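Local atomic coordinates of lipase (Acinetobacter baumannii, PDB entry 4OPM), a protein that probably hydrolyses ester bonds of lipids as a triacylglycerol lipase of the alpha/beta hydrolase fold. Residues A[12-24]-A[57-69]. Numbering follows the deposited sequence. Where two conformers were deposited one is given.
Sequences ILQQERNWAGLQS and RDNWNRVAHYLTT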
loop_
_atom_site.group_PDB
_atom_site.type_symbol
_atom_site.label_atom_id
_atom_site.label_comp_id
_atom_site.label_asym_id
_atom_site.label_seq_id
_atom_site.Cartn_x
_atom_site.Cartn_y
_atom_site.Cartn_z
ATOM N N ILE A 12 7.558 -8.236 18.689
ATOM C CA ILE A 12 6.645 -7.074 18.743
ATOM C C ILE A 12 5.732 -7.098 17.507
ATOM O O ILE A 12 4.520 -6.978 17.656
ATOM C CB ILE A 12 7.416 -5.724 18.850
ATOM C CG1 ILE A 12 8.230 -5.609 20.168
ATOM C CG2 ILE A 12 6.500 -4.495 18.608
ATOM C CD1 ILE A 12 7.388 -5.613 21.519
ATOM N N LEU A 13 6.315 -7.296 16.304
ATOM C CA LEU A 13 5.539 -7.356 15.063
ATOM C C LEU A 13 4.525 -8.496 15.126
ATOM O O LEU A 13 3.371 -8.294 14.758
ATOM C CB LEU A 13 6.448 -7.502 13.837
ATOM C CG LEU A 13 7.301 -6.280 13.499
ATOM C CD1 LEU A 13 8.252 -6.591 12.354
ATOM C CD2 LEU A 13 6.430 -5.082 13.116
ATOM N N GLN A 14 4.936 -9.659 15.647
ATOM C CA GLN A 14 4.027 -10.812 15.782
ATOM C C GLN A 14 2.822 -10.453 16.658
ATOM O O GLN A 14 1.676 -10.771 16.313
ATOM C CB GLN A 14 4.768 -12.029 16.367
ATOM C CG GLN A 14 5.759 -12.621 15.367
ATOM C CD GLN A 14 6.845 -13.442 16.025
ATOM O OE1 GLN A 14 6.697 -13.937 17.155
ATOM N NE2 GLN A 14 7.963 -13.607 15.314
ATOM N N GLN A 15 3.091 -9.785 17.788
ATOM C CA GLN A 15 2.049 -9.386 18.735
ATOM C C GLN A 15 1.091 -8.371 18.105
ATOM O O GLN A 15 -0.133 -8.459 18.317
ATOM C CB GLN A 15 2.684 -8.819 20.009
ATOM C CG GLN A 15 3.384 -9.880 20.844
ATOM C CD GLN A 15 3.783 -9.305 22.168
ATOM O OE1 GLN A 15 2.940 -8.997 23.007
ATOM N NE2 GLN A 15 5.069 -9.087 22.359
ATOM N N GLU A 16 1.631 -7.418 17.308
ATOM C CA GLU A 16 0.788 -6.411 16.652
ATOM C C GLU A 16 -0.139 -7.092 15.634
ATOM O O GLU A 16 -1.313 -6.742 15.565
ATOM C CB GLU A 16 1.598 -5.295 15.983
ATOM C CG GLU A 16 0.692 -4.120 15.625
ATOM C CD GLU A 16 1.285 -3.037 14.744
ATOM O OE1 GLU A 16 1.971 -3.378 13.755
ATOM O OE2 GLU A 16 0.993 -1.846 15.004
ATOM N N ARG A 17 0.389 -8.077 14.858
ATOM C CA ARG A 17 -0.429 -8.824 13.892
ATOM C C ARG A 17 -1.559 -9.568 14.629
ATOM O O ARG A 17 -2.713 -9.551 14.187
ATOM C CB ARG A 17 0.420 -9.812 13.086
ATOM C CG ARG A 17 1.419 -9.139 12.158
ATOM C CD ARG A 17 2.492 -10.143 11.738
ATOM N NE ARG A 17 3.637 -9.449 11.139
ATOM C CZ ARG A 17 4.870 -9.935 11.089
ATOM N NH1 ARG A 17 5.143 -11.127 11.611
ATOM N NH2 ARG A 17 5.844 -9.231 10.532
ATOM N N ASN A 18 -1.224 -10.188 15.779
ATOM C CA ASN A 18 -2.218 -10.899 16.587
ATOM C C ASN A 18 -3.330 -9.930 17.060
ATOM O O ASN A 18 -4.511 -10.263 16.970
ATOM C CB ASN A 18 -1.558 -11.585 17.778
ATOM C CG ASN A 18 -2.507 -12.537 18.456
ATOM O OD1 ASN A 18 -3.118 -12.218 19.481
ATOM N ND2 ASN A 18 -2.736 -13.680 17.834
ATOM N N TRP A 19 -2.948 -8.725 17.511
ATOM C CA TRP A 19 -3.872 -7.676 17.955
ATOM C C TRP A 19 -4.804 -7.245 16.794
ATOM O O TRP A 19 -5.966 -6.911 17.022
ATOM C CB TRP A 19 -3.077 -6.475 18.513
ATOM C CG TRP A 19 -3.889 -5.229 18.686
ATOM C CD1 TRP A 19 -4.704 -4.911 19.739
ATOM C CD2 TRP A 19 -4.003 -4.148 17.744
ATOM N NE1 TRP A 19 -5.326 -3.703 19.504
ATOM C CE2 TRP A 19 -4.894 -3.201 18.302
ATOM C CE3 TRP A 19 -3.408 -3.874 16.494
ATOM C CZ2 TRP A 19 -5.210 -2.001 17.651
ATOM C CZ3 TRP A 19 -3.727 -2.690 15.840
ATOM C CH2 TRP A 19 -4.599 -1.757 16.426
ATOM N N ALA A 20 -4.274 -7.243 15.559
ATOM C CA ALA A 20 -5.023 -6.887 14.360
ATOM C C ALA A 20 -5.938 -8.043 13.876
ATOM O O ALA A 20 -6.701 -7.852 12.920
ATOM C CB ALA A 20 -4.064 -6.484 13.259
ATOM N N GLY A 21 -5.848 -9.208 14.535
ATOM C CA GLY A 21 -6.601 -10.407 14.175
ATOM C C GLY A 21 -6.026 -11.089 12.941
ATOM O O GLY A 21 -6.758 -11.706 12.165
ATOM N N LEU A 22 -4.693 -10.971 12.759
ATOM C CA LEU A 22 -3.977 -11.535 11.625
ATOM C C LEU A 22 -3.018 -12.627 12.031
ATOM O O LEU A 22 -2.450 -12.589 13.132
ATOM C CB LEU A 22 -3.163 -10.432 10.922
ATOM C CG LEU A 22 -3.933 -9.208 10.379
ATOM C CD1 LEU A 22 -2.970 -8.060 10.070
ATOM C CD2 LEU A 22 -4.753 -9.569 9.117
ATOM N N GLN A 23 -2.785 -13.562 11.108
ATOM C CA GLN A 23 -1.761 -14.588 11.254
ATOM C C GLN A 23 -0.855 -14.536 10.018
ATOM O O GLN A 23 -1.293 -14.093 8.953
ATOM C CB GLN A 23 -2.344 -15.983 11.513
ATOM C CG GLN A 23 -3.064 -16.636 10.349
ATOM C CD GLN A 23 -3.551 -18.010 10.764
ATOM O OE1 GLN A 23 -2.768 -18.914 11.054
ATOM N NE2 GLN A 23 -4.853 -18.186 10.848
ATOM N N SER A 24 0.412 -14.932 10.183
ATOM C CA SER A 24 1.396 -14.919 9.105
ATOM C C SER A 24 1.358 -16.233 8.371
ATOM O O SER A 24 1.311 -17.303 8.991
ATOM C CB SER A 24 2.796 -14.627 9.633
ATOM O OG SER A 24 2.846 -13.318 10.183
ATOM N N ARG A 57 3.534 -5.547 4.680
ATOM C CA ARG A 57 2.183 -5.899 5.109
ATOM C C ARG A 57 1.815 -5.265 6.463
ATOM O O ARG A 57 0.649 -4.916 6.669
ATOM C CB ARG A 57 2.009 -7.422 5.188
ATOM C CG ARG A 57 2.916 -8.158 6.179
ATOM C CD ARG A 57 2.959 -9.632 5.868
ATOM N NE ARG A 57 4.043 -10.314 6.574
ATOM C CZ ARG A 57 3.871 -11.123 7.618
ATOM N NH1 ARG A 57 2.654 -11.357 8.093
ATOM N NH2 ARG A 57 4.912 -11.720 8.180
ATOM N N ASP A 58 2.803 -5.081 7.370
ATOM C CA ASP A 58 2.539 -4.517 8.704
ATOM C C ASP A 58 2.091 -3.046 8.664
ATOM O O ASP A 58 1.466 -2.585 9.626
ATOM C CB ASP A 58 3.761 -4.689 9.609
ATOM C CG ASP A 58 4.036 -6.155 9.900
ATOM O OD1 ASP A 58 3.070 -6.892 10.244
ATOM O OD2 ASP A 58 5.185 -6.584 9.715
ATOM N N ASN A 59 2.293 -2.345 7.519
ATOM C CA ASN A 59 1.805 -0.963 7.380
ATOM C C ASN A 59 0.268 -0.888 7.527
ATOM O O ASN A 59 -0.256 0.162 7.872
ATOM C CB ASN A 59 2.173 -0.400 6.004
ATOM C CG ASN A 59 3.644 -0.161 5.741
ATOM O OD1 ASN A 59 4.030 0.089 4.599
ATOM N ND2 ASN A 59 4.480 -0.161 6.774
ATOM N N TRP A 60 -0.435 -1.999 7.208
ATOM C CA TRP A 60 -1.885 -2.078 7.236
ATOM C C TRP A 60 -2.453 -2.594 8.576
ATOM O O TRP A 60 -3.673 -2.691 8.685
ATOM C CB TRP A 60 -2.367 -3.000 6.110
ATOM C CG TRP A 60 -2.312 -2.367 4.757
ATOM C CD1 TRP A 60 -1.378 -2.585 3.782
ATOM C CD2 TRP A 60 -3.230 -1.402 4.230
ATOM N NE1 TRP A 60 -1.661 -1.812 2.678
ATOM C CE2 TRP A 60 -2.806 -1.094 2.916
ATOM C CE3 TRP A 60 -4.395 -0.790 4.727
ATOM C CZ2 TRP A 60 -3.495 -0.184 2.103
ATOM C CZ3 TRP A 60 -5.086 0.098 3.915
ATOM C CH2 TRP A 60 -4.647 0.376 2.608
ATOM N N ASN A 61 -1.610 -2.934 9.563
ATOM C CA ASN A 61 -2.074 -3.550 10.817
ATOM C C ASN A 61 -3.118 -2.730 11.557
ATOM O O ASN A 61 -4.131 -3.302 11.970
ATOM C CB ASN A 61 -0.923 -3.886 11.761
ATOM C CG ASN A 61 -0.108 -5.075 11.272
ATOM O OD1 ASN A 61 -0.518 -5.798 10.348
ATOM N ND2 ASN A 61 1.067 -5.284 11.852
ATOM N N ARG A 62 -2.896 -1.413 11.697
ATOM C CA ARG A 62 -3.806 -0.503 12.434
ATOM C C ARG A 62 -5.183 -0.420 11.774
ATOM O O ARG A 62 -6.195 -0.376 12.471
ATOM C CB ARG A 62 -3.189 0.900 12.556
ATOM C CG ARG A 62 -1.912 0.898 13.351
ATOM C CD ARG A 62 -1.348 2.281 13.542
ATOM N NE ARG A 62 -0.026 2.144 14.130
ATOM C CZ ARG A 62 0.396 2.753 15.229
ATOM N NH1 ARG A 62 -0.380 3.633 15.850
ATOM N NH2 ARG A 62 1.609 2.506 15.702
ATOM N N VAL A 63 -5.218 -0.411 10.437
ATOM C CA VAL A 63 -6.469 -0.384 9.683
ATOM C C VAL A 63 -7.085 -1.798 9.701
ATOM O O VAL A 63 -8.289 -1.948 9.959
ATOM C CB VAL A 63 -6.237 0.134 8.233
ATOM C CG1 VAL A 63 -7.418 -0.196 7.320
ATOM C CG2 VAL A 63 -5.951 1.639 8.227
ATOM N N ALA A 64 -6.264 -2.839 9.398
ATOM C CA ALA A 64 -6.753 -4.227 9.335
ATOM C C ALA A 64 -7.435 -4.644 10.645
ATOM O O ALA A 64 -8.415 -5.379 10.613
ATOM C CB ALA A 64 -5.615 -5.185 9.016
ATOM N N HIS A 65 -6.941 -4.142 11.789
ATOM C CA HIS A 65 -7.527 -4.426 13.112
ATOM C C HIS A 65 -9.067 -4.231 13.107
ATOM O O HIS A 65 -9.774 -4.974 13.780
ATOM C CB HIS A 65 -6.884 -3.502 14.157
ATOM C CG HIS A 65 -7.542 -3.533 15.502
ATOM N ND1 HIS A 65 -7.303 -4.555 16.395
ATOM C CD2 HIS A 65 -8.384 -2.635 16.072
ATOM C CE1 HIS A 65 -8.004 -4.258 17.479
ATOM N NE2 HIS A 65 -8.685 -3.119 17.324
ATOM N N TYR A 66 -9.575 -3.232 12.347
ATOM C CA TYR A 66 -11.006 -2.921 12.308
ATOM C C TYR A 66 -11.769 -3.676 11.220
ATOM O O TYR A 66 -12.993 -3.532 11.132
ATOM C CB TYR A 66 -11.198 -1.404 12.088
ATOM C CG TYR A 66 -10.663 -0.589 13.241
ATOM C CD1 TYR A 66 -11.431 -0.379 14.384
ATOM C CD2 TYR A 66 -9.371 -0.072 13.215
ATOM C CE1 TYR A 66 -10.923 0.315 15.478
ATOM C CE2 TYR A 66 -8.847 0.622 14.304
ATOM C CZ TYR A 66 -9.631 0.817 15.434
ATOM O OH TYR A 66 -9.152 1.495 16.523
ATOM N N LEU A 67 -11.061 -4.455 10.398
ATOM C CA LEU A 67 -11.674 -5.121 9.244
ATOM C C LEU A 67 -11.738 -6.638 9.373
ATOM O O LEU A 67 -12.548 -7.267 8.691
ATOM C CB LEU A 67 -10.877 -4.756 7.972
ATOM C CG LEU A 67 -10.855 -3.260 7.592
ATOM C CD1 LEU A 67 -9.831 -2.991 6.531
ATOM C CD2 LEU A 67 -12.244 -2.754 7.184
ATOM N N THR A 68 -10.896 -7.231 10.226
ATOM C CA THR A 68 -10.814 -8.686 10.367
ATOM C C THR A 68 -12.048 -9.295 11.086
ATOM O O THR A 68 -12.188 -10.510 11.070
ATOM C CB THR A 68 -9.511 -9.090 11.043
ATOM O OG1 THR A 68 -9.375 -8.374 12.268
ATOM C CG2 THR A 68 -8.297 -8.867 10.160
ATOM N N THR A 69 -12.943 -8.486 11.675
ATOM C CA THR A 69 -14.140 -9.061 12.304
ATOM C C THR A 69 -15.173 -9.377 11.212
ATOM O O THR A 69 -15.679 -10.501 11.167
ATOM C CB THR A 69 -14.714 -8.149 13.402
ATOM O OG1 THR A 69 -13.743 -7.987 14.436
ATOM C CG2 THR A 69 -16.004 -8.704 14.018
HETATM O O HOH W 1 2.765 -1.652 11.885
HETATM O O HOH W 2 2.009 0.295 13.833
#
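Ala20 and His65 bring the two backbones closest, their CA atoms 3.7 Å apart, where the chain passes from helix 9-19 to strand 22-29 beside segment 57-69. Here Gly21, with positive phi, closes a Schellman motif, and Ala20 CB lies 3.4 Å from Asn61 O. In Trp19 and His65 CG is anti to the backbone N (chi1 166° and 171°), which swings the two rings over one another. They form an offset stack, planes 6° apart. His65 ND1 meanwhile donates to Trp19 O (2.8 Å) from above the carbonyl plane, which helps fix the imidazole's rotation.

Beyond the stack, toward the start of segment 57-69, Arg17 grips Asp58 side-on, NE to OD1 and NH2 to OD2, each 2.8 Å and nearly straight on syn lone pairs. Asn61 ND2 reaches both acids, with a more bent bond to Asp58 OD1 and a straight one (2.8 Å) to Glu16 OE1, an oxygen it meets from above the carboxylate plane. Waters join Glu16 OE1 to Asp58 O and Glu16 OE2 to Arg62 NE. The Arg57 guanidinium stacks on that of Arg17, centres 3.8 Å apart, and holds Ser24 OG end-on with NH1 and NH2. Asp58 on Arg17, and Asp77 and Glu83 on Arg57, probably offset the like charges, while Ser37 OG bonds Arg57 NH1.

Leu22 CD1 packs on Ala64 CB at 4.0 Å, both side chains resting on Ile75 of strand 72-76. Helix 9-19 and outermost strand 22-29 thus lie against the connection between strands 46-50 and 72-76, at the antiparallel end of the alpha/beta hydrolase sheet; Val63, pointing away, meets helix 276-279, and Tyr66 and Leu67 meet helix 281-298.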